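Local structure of glutathione S-transferase 2 (Heligmosomoides polygyrus, 1TW9) at residues E16-V21 and L158-E162; V21-Q27 and L71-F77; I136-K141 and F178-H184. The protein probably catalyses the transfer of glutathione to electrophilic substrates, forming S-substituted glutathione and releasing a halide ion. One frame throughout, in Å; residues are numbered along the deposited sequence.

Contact 1. Residues E16-V21 and L158-E162; sequences ECARQV and LLVAE. Unlike the reference sequence in segment 16-21: Val21 (reference Ile).
The carboxamide of Gln20 on helix 16-24 reaches the carboxylate of Glu162 on helix 155-170, giving the one direct hydrogen bond between the segments, Gln20 NE2 to Glu162 OE2 at 3.0 Å. Glu162 has CG opposite its backbone N and bends at chi2, which presents OE2 to the amide. That oxygen lies in the amide plane, but the N-H descends on it from above the carboxylate, the two flat groups standing 83° apart. The second hydrogen turns back to its own helix, where Gln20 NE2 meets the anti lone pair of Glu16 OE2 at 3.0 Å. Glu16 can offer that oxygen because its chain bends at chi2 (62°), carrying the carboxylate forward along the helix to Arg19 and Gln20; its OE1 forms a salt bridge with Arg19 NH1 at 3.1 Å. With both hydrogens committed, the rotation of the Gln20 amide is fixed, and its OE1 lies 4.0 Å from Leu158 CB, with a water weakly linking it to Leu158 O.

Leu158 and Gln20 lie alongside each other, pointing opposite ways, and Leu158 sets CD1 against Val21 CG2 at 3.8 Å, while Cys17 brings SG to 4.0 Å from Leu159 CB and packs its own CB on Leu159 CD1. The axes of the two short helical segments approach to 9.7 Å at 119°, joining the thioredoxin-like N-terminal domain to the helical C-terminal domain of the glutathione transferase fold.

The two acids come close, Glu16 OE2 and Glu162 OE2 being 4.6 Å apart. Arg201 NH2 forms salt bridges to both glutamates, and Trp197 NE1 also donates to Glu16 OE2. Their like charges are therefore probably offset by the shared arginine and the intervening amide, and a largely buried polar network holds this domain interface along with its leucines.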
loop_
_atom_site.group_PDB
_atom_site.type_symbol
_atom_site.label_atom_id
_atom_site.label_comp_id
_atom_site.label_asym_id
_atom_site.label_seq_id
_atom_site.Cartn_x
_atom_site.Cartn_y
_atom_site.Cartn_z
ATOM N N GLU A 16 -13.655 3.242 6.240
ATOM C CA GLU A 16 -13.674 3.941 7.509
ATOM C C GLU A 16 -12.432 4.797 7.756
ATOM O O GLU A 16 -12.552 5.852 8.324
ATOM C CB GLU A 16 -13.865 2.978 8.639
ATOM C CG GLU A 16 -14.118 3.586 10.011
ATOM C CD GLU A 16 -15.368 4.407 10.146
ATOM O OE1 GLU A 16 -16.236 4.393 9.252
ATOM O OE2 GLU A 16 -15.506 5.057 11.205
ATOM N N CYS A 17 -11.255 4.329 7.368
ATOM C CA CYS A 17 -10.037 5.131 7.666
ATOM C C CYS A 17 -10.158 6.460 6.942
ATOM O O CYS A 17 -10.025 7.540 7.551
ATOM C CB CYS A 17 -8.821 4.274 7.351
ATOM S SG CYS A 17 -7.291 5.138 7.729
ATOM N N ALA A 18 -10.584 6.411 5.686
ATOM C CA ALA A 18 -10.831 7.655 4.961
ATOM C C ALA A 18 -11.801 8.595 5.722
ATOM O O ALA A 18 -11.573 9.839 5.829
ATOM C CB ALA A 18 -11.231 7.362 3.577
ATOM N N ARG A 19 -12.937 8.044 6.180
ATOM C CA ARG A 19 -13.939 8.805 6.919
ATOM C C ARG A 19 -13.348 9.400 8.135
ATOM O O ARG A 19 -13.643 10.540 8.522
ATOM C CB ARG A 19 -15.139 7.918 7.274
ATOM C CG ARG A 19 -15.876 7.356 6.074
ATOM C CD ARG A 19 -17.197 6.762 6.571
ATOM N NE ARG A 19 -17.913 6.007 5.520
ATOM C CZ ARG A 19 -17.961 4.686 5.469
ATOM N NH1 ARG A 19 -17.337 3.946 6.386
ATOM N NH2 ARG A 19 -18.688 4.119 4.533
ATOM N N GLN A 20 -12.460 8.648 8.793
ATOM C CA GLN A 20 -11.833 9.188 9.977
ATOM C C GLN A 20 -10.751 10.287 9.686
ATOM O O GLN A 20 -10.573 11.188 10.484
ATOM C CB GLN A 20 -11.332 8.108 10.856
ATOM C CG GLN A 20 -12.446 7.262 11.402
ATOM C CD GLN A 20 -12.039 6.277 12.412
ATOM O OE1 GLN A 20 -10.897 6.344 12.905
ATOM N NE2 GLN A 20 -12.927 5.358 12.738
ATOM N N VAL A 21 -10.075 10.205 8.540
ATOM C CA VAL A 21 -9.180 11.285 8.117
ATOM C C VAL A 21 -9.993 12.560 7.913
ATOM O O VAL A 21 -9.637 13.617 8.354
ATOM C CB VAL A 21 -8.378 10.894 6.887
ATOM C CG1 VAL A 21 -7.603 12.072 6.367
ATOM C CG2 VAL A 21 -7.371 9.742 7.300
ATOM N N LEU A 158 -4.992 5.917 13.142
ATOM C CA LEU A 158 -6.416 5.726 12.903
ATOM C C LEU A 158 -6.765 4.323 12.451
ATOM O O LEU A 158 -7.757 3.744 12.955
ATOM C CB LEU A 158 -7.054 6.745 11.895
ATOM C CG LEU A 158 -6.888 8.200 12.189
ATOM C CD1 LEU A 158 -7.325 9.020 11.058
ATOM C CD2 LEU A 158 -7.567 8.539 13.424
ATOM N N LEU A 159 -6.011 3.766 11.515
ATOM C CA LEU A 159 -6.309 2.464 10.960
ATOM C C LEU A 159 -6.115 1.379 12.064
ATOM O O LEU A 159 -6.970 0.500 12.225
ATOM C CB LEU A 159 -5.342 2.270 9.814
ATOM C CG LEU A 159 -5.421 1.006 9.013
ATOM C CD1 LEU A 159 -6.760 0.954 8.293
ATOM C CD2 LEU A 159 -4.301 0.913 8.046
ATOM N N VAL A 160 -4.993 1.461 12.760
ATOM C CA VAL A 160 -4.682 0.489 13.825
ATOM C C VAL A 160 -5.679 0.559 14.962
ATOM O O VAL A 160 -6.250 -0.517 15.337
ATOM C CB VAL A 160 -3.222 0.564 14.268
ATOM C CG1 VAL A 160 -2.951 -0.397 15.476
ATOM C CG2 VAL A 160 -2.302 0.116 13.070
ATOM N N ALA A 161 -5.966 1.774 15.462
ATOM C CA ALA A 161 -6.807 1.959 16.635
ATOM C C ALA A 161 -8.211 1.452 16.311
ATOM O O ALA A 161 -8.862 0.828 17.122
ATOM C CB ALA A 161 -6.870 3.426 17.060
ATOM N N GLU A 162 -8.681 1.695 15.096
ATOM C CA GLU A 162 -10.029 1.242 14.762
ATOM C C GLU A 162 -10.143 -0.261 14.705
ATOM O O GLU A 162 -11.096 -0.855 15.201
ATOM C CB GLU A 162 -10.469 1.878 13.418
ATOM C CG GLU A 162 -11.821 1.393 12.897
ATOM C CD GLU A 162 -13.047 1.919 13.683
ATOM O OE1 GLU A 162 -14.105 1.252 13.591
ATOM O OE2 GLU A 162 -12.987 2.939 14.454
HETATM O O HOH W 1 -9.715 3.980 10.661
#

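Contact 2. Residues V21-Q27 and L71-F77; sequences VFALADQ and LAKTFGF. Unlike the reference sequence in segment 21-27: Val21 (reference Ile).
Phe77 has its ring covered on both faces: Leu24 CD1 sits over the centre of one, 3.6 Å from the ring centroid and only 7° off the normal, and Phe75 O lies above the other, toward the rim. At its edge, in plane, comes Ala25 CB, 3.9 Å from Phe77 CE1. The same methyl covers one face of the Phe75 ring, with Ala25 CB 3.5 Å from Phe75 CG, and Thr74 CG2 lies over the centre of the opposite face; Val21 CG1 approaches that ring at its edge. The Phe22 ring takes Leu71 CD1 over one face, 3.9 Å from its centroid.

These residues belong to the thioredoxin-like domain, where helices 16-24 and 64-75 pack beside each other, and the contact joins their C-terminal ends. Leu24 reaches Phe77 with a first torsion well away from a staggered value (chi1 -123°). Val21 pushes CG1 in beside Leu71 CB at 3.6 Å. Tyr4 of strand 4-9 touches Leu71 and Phe75 and meets the Phe22 ring, so the cluster runs on to the sheet.

Both helices end just here: at Asp26 the first closes in a Schellman motif, and at Gly76 the second turns off with positive phi. That second turn places Phe77 and is held by Ala72 O, which accepts from Gly76 N at 2.9 Å and from Phe77 N at 2.8 Å.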
loop_
_atom_site.group_PDB
_atom_site.type_symbol
_atom_site.label_atom_id
_atom_site.label_comp_id
_atom_site.label_asym_id
_atom_site.label_seq_id
_atom_site.Cartn_x
_atom_site.Cartn_y
_atom_site.Cartn_z
ATOM N N VAL A 21 -10.075 10.205 8.540
ATOM C CA VAL A 21 -9.180 11.285 8.117
ATOM C C VAL A 21 -9.993 12.560 7.913
ATOM O O VAL A 21 -9.637 13.617 8.354
ATOM C CB VAL A 21 -8.378 10.894 6.887
ATOM C CG1 VAL A 21 -7.603 12.072 6.367
ATOM C CG2 VAL A 21 -7.371 9.742 7.300
ATOM N N PHE A 22 -11.091 12.409 7.207
ATOM C CA PHE A 22 -11.973 13.549 6.993
ATOM C C PHE A 22 -12.409 14.155 8.320
ATOM O O PHE A 22 -12.422 15.370 8.509
ATOM C CB PHE A 22 -13.232 13.123 6.209
ATOM C CG PHE A 22 -13.032 13.047 4.653
ATOM C CD1 PHE A 22 -12.431 14.094 3.950
ATOM C CD2 PHE A 22 -13.375 11.900 3.956
ATOM C CE1 PHE A 22 -12.282 14.009 2.588
ATOM C CE2 PHE A 22 -13.240 11.846 2.590
ATOM C CZ PHE A 22 -12.686 12.886 1.908
ATOM N N ALA A 23 -12.813 13.287 9.258
ATOM C CA ALA A 23 -13.292 13.730 10.566
ATOM C C ALA A 23 -12.179 14.487 11.243
ATOM O O ALA A 23 -12.410 15.583 11.787
ATOM C CB ALA A 23 -13.754 12.550 11.441
ATOM N N LEU A 24 -10.982 13.892 11.277
ATOM C CA LEU A 24 -9.823 14.492 11.926
ATOM C C LEU A 24 -9.479 15.869 11.373
ATOM O O LEU A 24 -8.980 16.738 12.090
ATOM C CB LEU A 24 -8.600 13.608 11.693
ATOM C CG LEU A 24 -7.814 13.055 12.829
ATOM C CD1 LEU A 24 -6.447 12.724 12.309
ATOM C CD2 LEU A 24 -7.875 13.801 14.184
ATOM N N ALA A 25 -9.737 16.065 10.087
ATOM C CA ALA A 25 -9.433 17.317 9.365
ATOM C C ALA A 25 -10.589 18.324 9.407
ATOM O O ALA A 25 -10.446 19.399 8.868
ATOM C CB ALA A 25 -9.092 17.013 7.963
ATOM N N ASP A 26 -11.725 17.917 9.950
ATOM C CA ASP A 26 -12.977 18.711 9.935
ATOM C C ASP A 26 -13.319 19.096 8.504
ATOM O O ASP A 26 -13.760 20.218 8.180
ATOM C CB ASP A 26 -12.819 19.905 10.851
ATOM C CG ASP A 26 -14.066 20.660 11.052
ATOM O OD1 ASP A 26 -15.123 20.032 11.068
ATOM O OD2 ASP A 26 -14.063 21.892 11.252
ATOM N N GLN A 27 -13.213 18.101 7.653
ATOM C CA GLN A 27 -13.512 18.316 6.260
ATOM C C GLN A 27 -14.859 17.683 5.919
ATOM O O GLN A 27 -15.052 16.476 6.093
ATOM C CB GLN A 27 -12.387 17.726 5.412
ATOM C CG GLN A 27 -12.724 17.750 3.912
ATOM C CD GLN A 27 -12.782 19.110 3.339
ATOM O OE1 GLN A 27 -13.812 19.503 2.734
ATOM N NE2 GLN A 27 -11.687 19.859 3.489
ATOM N N LEU A 71 -5.549 11.638 1.321
ATOM C CA LEU A 71 -6.269 12.492 2.251
ATOM C C LEU A 71 -5.389 12.884 3.378
ATOM O O LEU A 71 -5.311 14.043 3.741
ATOM C CB LEU A 71 -7.497 11.782 2.745
ATOM C CG LEU A 71 -8.589 11.605 1.731
ATOM C CD1 LEU A 71 -9.718 10.758 2.327
ATOM C CD2 LEU A 71 -9.080 12.939 1.076
ATOM N N ALA A 72 -4.619 11.929 3.897
ATOM C CA ALA A 72 -3.703 12.231 5.027
ATOM C C ALA A 72 -2.589 13.225 4.706
ATOM O O ALA A 72 -2.356 14.134 5.433
ATOM C CB ALA A 72 -3.125 10.975 5.600
ATOM N N LYS A 73 -2.059 13.162 3.497
ATOM C CA LYS A 73 -1.068 14.112 3.047
ATOM C C LYS A 73 -1.723 15.488 2.815
ATOM O O LYS A 73 -1.079 16.529 3.042
ATOM C CB LYS A 73 -0.390 13.604 1.826
ATOM C CG LYS A 73 0.556 12.476 2.151
ATOM C CD LYS A 73 1.245 11.814 0.900
ATOM C CE LYS A 73 2.410 10.848 1.205
ATOM N NZ LYS A 73 3.673 11.542 1.716
ATOM N N THR A 74 -2.921 15.466 2.282
ATOM C CA THR A 74 -3.641 16.694 2.040
ATOM C C THR A 74 -3.772 17.478 3.314
ATOM O O THR A 74 -3.662 18.723 3.354
ATOM C CB THR A 74 -5.008 16.381 1.430
ATOM O OG1 THR A 74 -4.836 15.811 0.144
ATOM C CG2 THR A 74 -5.840 17.616 1.191
ATOM N N PHE A 75 -4.105 16.766 4.395
ATOM C CA PHE A 75 -4.541 17.399 5.660
ATOM C C PHE A 75 -3.505 17.426 6.760
ATOM O O PHE A 75 -3.735 18.010 7.838
ATOM C CB PHE A 75 -5.878 16.763 6.141
ATOM C CG PHE A 75 -6.985 16.954 5.183
ATOM C CD1 PHE A 75 -7.650 15.890 4.645
ATOM C CD2 PHE A 75 -7.312 18.223 4.796
ATOM C CE1 PHE A 75 -8.695 16.121 3.753
ATOM C CE2 PHE A 75 -8.312 18.432 3.924
ATOM C CZ PHE A 75 -8.939 17.385 3.358
ATOM N N GLY A 76 -2.360 16.784 6.533
ATOM C CA GLY A 76 -1.247 16.880 7.477
ATOM C C GLY A 76 -1.113 15.711 8.457
ATOM O O GLY A 76 -0.584 15.906 9.546
ATOM N N PHE A 77 -1.617 14.531 8.081
ATOM C CA PHE A 77 -1.680 13.408 8.983
ATOM C C PHE A 77 -0.846 12.255 8.389
ATOM O O PHE A 77 -1.202 11.065 8.558
ATOM C CB PHE A 77 -3.099 12.948 9.253
ATOM C CG PHE A 77 -3.998 14.107 9.777
ATOM C CD1 PHE A 77 -5.095 14.530 9.103
ATOM C CD2 PHE A 77 -3.652 14.708 10.938
ATOM C CE1 PHE A 77 -5.816 15.646 9.664
ATOM C CE2 PHE A 77 -4.396 15.733 11.450
ATOM C CZ PHE A 77 -5.406 16.185 10.755
#

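Contact 3. Residues I136-K141 and F178-H184; sequences ITKFLK and FPEVKAH. Unlike the reference sequence in segment 136-141: Leu140 (reference Pro).
Ile136 touches Val181 with its branch methyl alone: Ile136 CG2 lies 3.9 Å from Val181 CG2, the two side chains roughly perpendicular, while the rest of the isoleucine leads away toward Leu91 and Leu148. One residue on, Thr137 turns its hydroxyl to helix 179-189 and its methyl to Glu180. OG1 is bonded to Leu133 O of its own helix and also accepts from a water at 2.8 Å. The second hydrogen of that water goes to Glu180 OE1, likewise at 2.8 Å, and its oxygen accepts from Val181 N, so a single molecule ties a side chain of one helix to a first-turn N-H of the other. Phe178, at the N-cap position, turns the edge of its ring to both this water and Thr137 OG1.

The two helices belong to the all-helical C-terminal domain of the glutathione transferase fold, and the axes of the two short helical segments come within 9.4 Å at an angle of 71°.

Leu140 then divides its two methyls. CD1 rests against the backbone of Glu180 and Val181, and CD2 approaches the His184 ring, with Leu140 CD2 3.8 Å from His184 CD2. The neighbouring ring atom, NE2, is hydrogen-bonded to Asp157 OD1 of helix 155-170, which helps fix the ring's rotation. Lys141, with CG between backbone N and carbonyl carbon (chi1 66°), bends again near its end. Its ammonium sits over the face of the Glu180 carboxylate, not in its plane, in a salt bridge with Lys141 NZ 3.1 Å from Glu180 OE2 and slightly farther from OE1.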
loop_
_atom_site.group_PDB
_atom_site.type_symbol
_atom_site.label_atom_id
_atom_site.label_comp_id
_atom_site.label_asym_id
_atom_site.label_seq_id
_atom_site.Cartn_x
_atom_site.Cartn_y
_atom_site.Cartn_z
ATOM N N ILE A 136 3.803 -3.795 16.421
ATOM C CA ILE A 136 3.192 -2.492 16.780
ATOM C C ILE A 136 3.718 -1.966 18.103
ATOM O O ILE A 136 4.078 -0.792 18.225
ATOM C CB ILE A 136 1.601 -2.577 16.833
ATOM C CG1 ILE A 136 1.006 -2.837 15.479
ATOM C CG2 ILE A 136 0.978 -1.238 17.435
ATOM C CD1 ILE A 136 1.509 -1.961 14.405
ATOM N N THR A 137 3.785 -2.832 19.112
ATOM C CA THR A 137 4.286 -2.480 20.444
ATOM C C THR A 137 5.733 -1.959 20.428
ATOM O O THR A 137 6.081 -0.968 21.103
ATOM C CB THR A 137 4.160 -3.682 21.347
ATOM O OG1 THR A 137 2.756 -3.983 21.509
ATOM C CG2 THR A 137 4.637 -3.319 22.751
ATOM N N LYS A 138 6.561 -2.585 19.603
ATOM C CA LYS A 138 7.931 -2.164 19.407
ATOM C C LYS A 138 7.990 -0.729 18.860
ATOM O O LYS A 138 8.755 0.048 19.365
ATOM C CB LYS A 138 8.616 -3.180 18.509
ATOM C CG LYS A 138 9.875 -2.832 17.967
ATOM C CD LYS A 138 10.440 -4.050 17.172
ATOM C CE LYS A 138 9.897 -4.146 15.691
ATOM N NZ LYS A 138 10.632 -5.343 15.095
ATOM N N PHE A 139 7.135 -0.391 17.897
ATOM C CA PHE A 139 7.048 0.971 17.412
ATOM C C PHE A 139 6.553 1.957 18.505
ATOM O O PHE A 139 7.137 3.036 18.695
ATOM C CB PHE A 139 6.178 1.011 16.150
ATOM C CG PHE A 139 6.928 0.653 14.911
ATOM C CD1 PHE A 139 7.195 -0.642 14.583
ATOM C CD2 PHE A 139 7.374 1.658 14.030
ATOM C CE1 PHE A 139 7.853 -0.991 13.413
ATOM C CE2 PHE A 139 8.077 1.308 12.870
ATOM C CZ PHE A 139 8.332 0.003 12.556
ATOM N N LEU A 140 5.489 1.583 19.220
ATOM C CA LEU A 140 5.000 2.423 20.315
ATOM C C LEU A 140 6.059 2.645 21.360
ATOM O O LEU A 140 6.292 3.780 21.861
ATOM C CB LEU A 140 3.785 1.799 20.965
ATOM C CG LEU A 140 2.637 1.697 19.992
ATOM C CD1 LEU A 140 1.458 0.810 20.438
ATOM C CD2 LEU A 140 2.072 3.083 19.672
ATOM N N LYS A 141 6.712 1.592 21.778
ATOM C CA LYS A 141 7.560 1.826 22.911
ATOM C C LYS A 141 8.863 2.596 22.567
ATOM O O LYS A 141 9.486 3.161 23.453
ATOM C CB LYS A 141 7.708 0.622 23.788
ATOM C CG LYS A 141 8.402 -0.527 23.228
ATOM C CD LYS A 141 7.912 -1.803 23.996
ATOM C CE LYS A 141 7.459 -1.581 25.438
ATOM N NZ LYS A 141 6.140 -2.269 25.636
ATOM N N PHE A 178 -1.060 -6.640 25.753
ATOM C CA PHE A 178 -0.655 -5.493 24.875
ATOM C C PHE A 178 -1.196 -4.182 25.442
ATOM O O PHE A 178 -2.001 -3.495 24.789
ATOM C CB PHE A 178 -1.206 -5.736 23.490
ATOM C CG PHE A 178 -0.647 -6.964 22.865
ATOM C CD1 PHE A 178 -1.351 -8.129 22.857
ATOM C CD2 PHE A 178 0.665 -6.988 22.502
ATOM C CE1 PHE A 178 -0.770 -9.330 22.350
ATOM C CE2 PHE A 178 1.259 -8.129 21.951
ATOM C CZ PHE A 178 0.519 -9.331 21.922
ATOM N N PRO A 179 -0.753 -3.800 26.635
ATOM C CA PRO A 179 -1.313 -2.592 27.264
ATOM C C PRO A 179 -1.023 -1.343 26.480
ATOM O O PRO A 179 -1.892 -0.430 26.417
ATOM C CB PRO A 179 -0.626 -2.516 28.618
ATOM C CG PRO A 179 0.571 -3.489 28.551
ATOM C CD PRO A 179 0.273 -4.473 27.485
ATOM N N GLU A 180 0.154 -1.289 25.879
ATOM C CA GLU A 180 0.514 -0.068 25.078
ATOM C C GLU A 180 -0.420 0.089 23.866
ATOM O O GLU A 180 -0.816 1.181 23.505
ATOM C CB GLU A 180 1.976 -0.105 24.616
ATOM C CG GLU A 180 3.021 -0.033 25.700
ATOM C CD GLU A 180 3.288 -1.369 26.417
ATOM O OE1 GLU A 180 2.867 -2.484 25.918
ATOM O OE2 GLU A 180 3.937 -1.301 27.512
ATOM N N VAL A 181 -0.785 -1.033 23.253
ATOM C CA VAL A 181 -1.685 -1.005 22.114
ATOM C C VAL A 181 -3.053 -0.577 22.581
ATOM O O VAL A 181 -3.700 0.195 21.913
ATOM C CB VAL A 181 -1.769 -2.367 21.415
ATOM C CG1 VAL A 181 -2.902 -2.393 20.384
ATOM C CG2 VAL A 181 -0.466 -2.739 20.762
ATOM N N LYS A 182 -3.511 -1.086 23.728
ATOM C CA LYS A 182 -4.804 -0.618 24.266
ATOM C C LYS A 182 -4.790 0.896 24.533
ATOM O O LYS A 182 -5.780 1.563 24.246
ATOM C CB LYS A 182 -5.188 -1.306 25.601
ATOM C CG LYS A 182 -6.663 -0.942 25.921
ATOM C CD LYS A 182 -7.295 -1.567 27.030
ATOM C CE LYS A 182 -8.768 -1.016 27.132
ATOM N NZ LYS A 182 -9.529 -1.838 28.152
ATOM N N ALA A 183 -3.716 1.397 25.141
ATOM C CA ALA A 183 -3.547 2.786 25.533
ATOM C C ALA A 183 -3.618 3.646 24.264
ATOM O O ALA A 183 -4.233 4.704 24.198
ATOM C CB ALA A 183 -2.164 2.961 26.183
ATOM N N HIS A 184 -2.983 3.128 23.231
ATOM C CA HIS A 184 -2.968 3.812 21.915
ATOM C C HIS A 184 -4.363 3.857 21.319
ATOM O O HIS A 184 -4.820 4.903 20.891
ATOM C CB HIS A 184 -1.968 3.153 20.963
ATOM C CG HIS A 184 -2.032 3.635 19.549
ATOM N ND1 HIS A 184 -2.869 3.092 18.612
ATOM C CD2 HIS A 184 -1.348 4.625 18.920
ATOM C CE1 HIS A 184 -2.688 3.726 17.451
ATOM N NE2 HIS A 184 -1.743 4.640 17.613
HETATM O O HOH W 2 1.249 -3.304 23.759
#

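How the contacts relate
Contact 1 lies near the centre of the chain and joins the two domains, whereas contacts 2 and 3 each stay within one domain and are only partly buried. Contacts 1 and 2 share helix 16-24 and Val21, whose two methyls serve different partners, and they meet where Leu158 CD1 packs on Leu24 CD1. Contact 3 joins contact 1 more lightly, through Ala161 and His184, and stands about 11 Å from contact 2 at the nearest atoms. The chemistry differs with place: charged and amide groups meet in a largely buried setting in contact 1, methyls and rings make contact 2, and contact 3, also lacking a direct hydrogen bond across, goes from aliphatic packing through a bridging water to an outer ion pair.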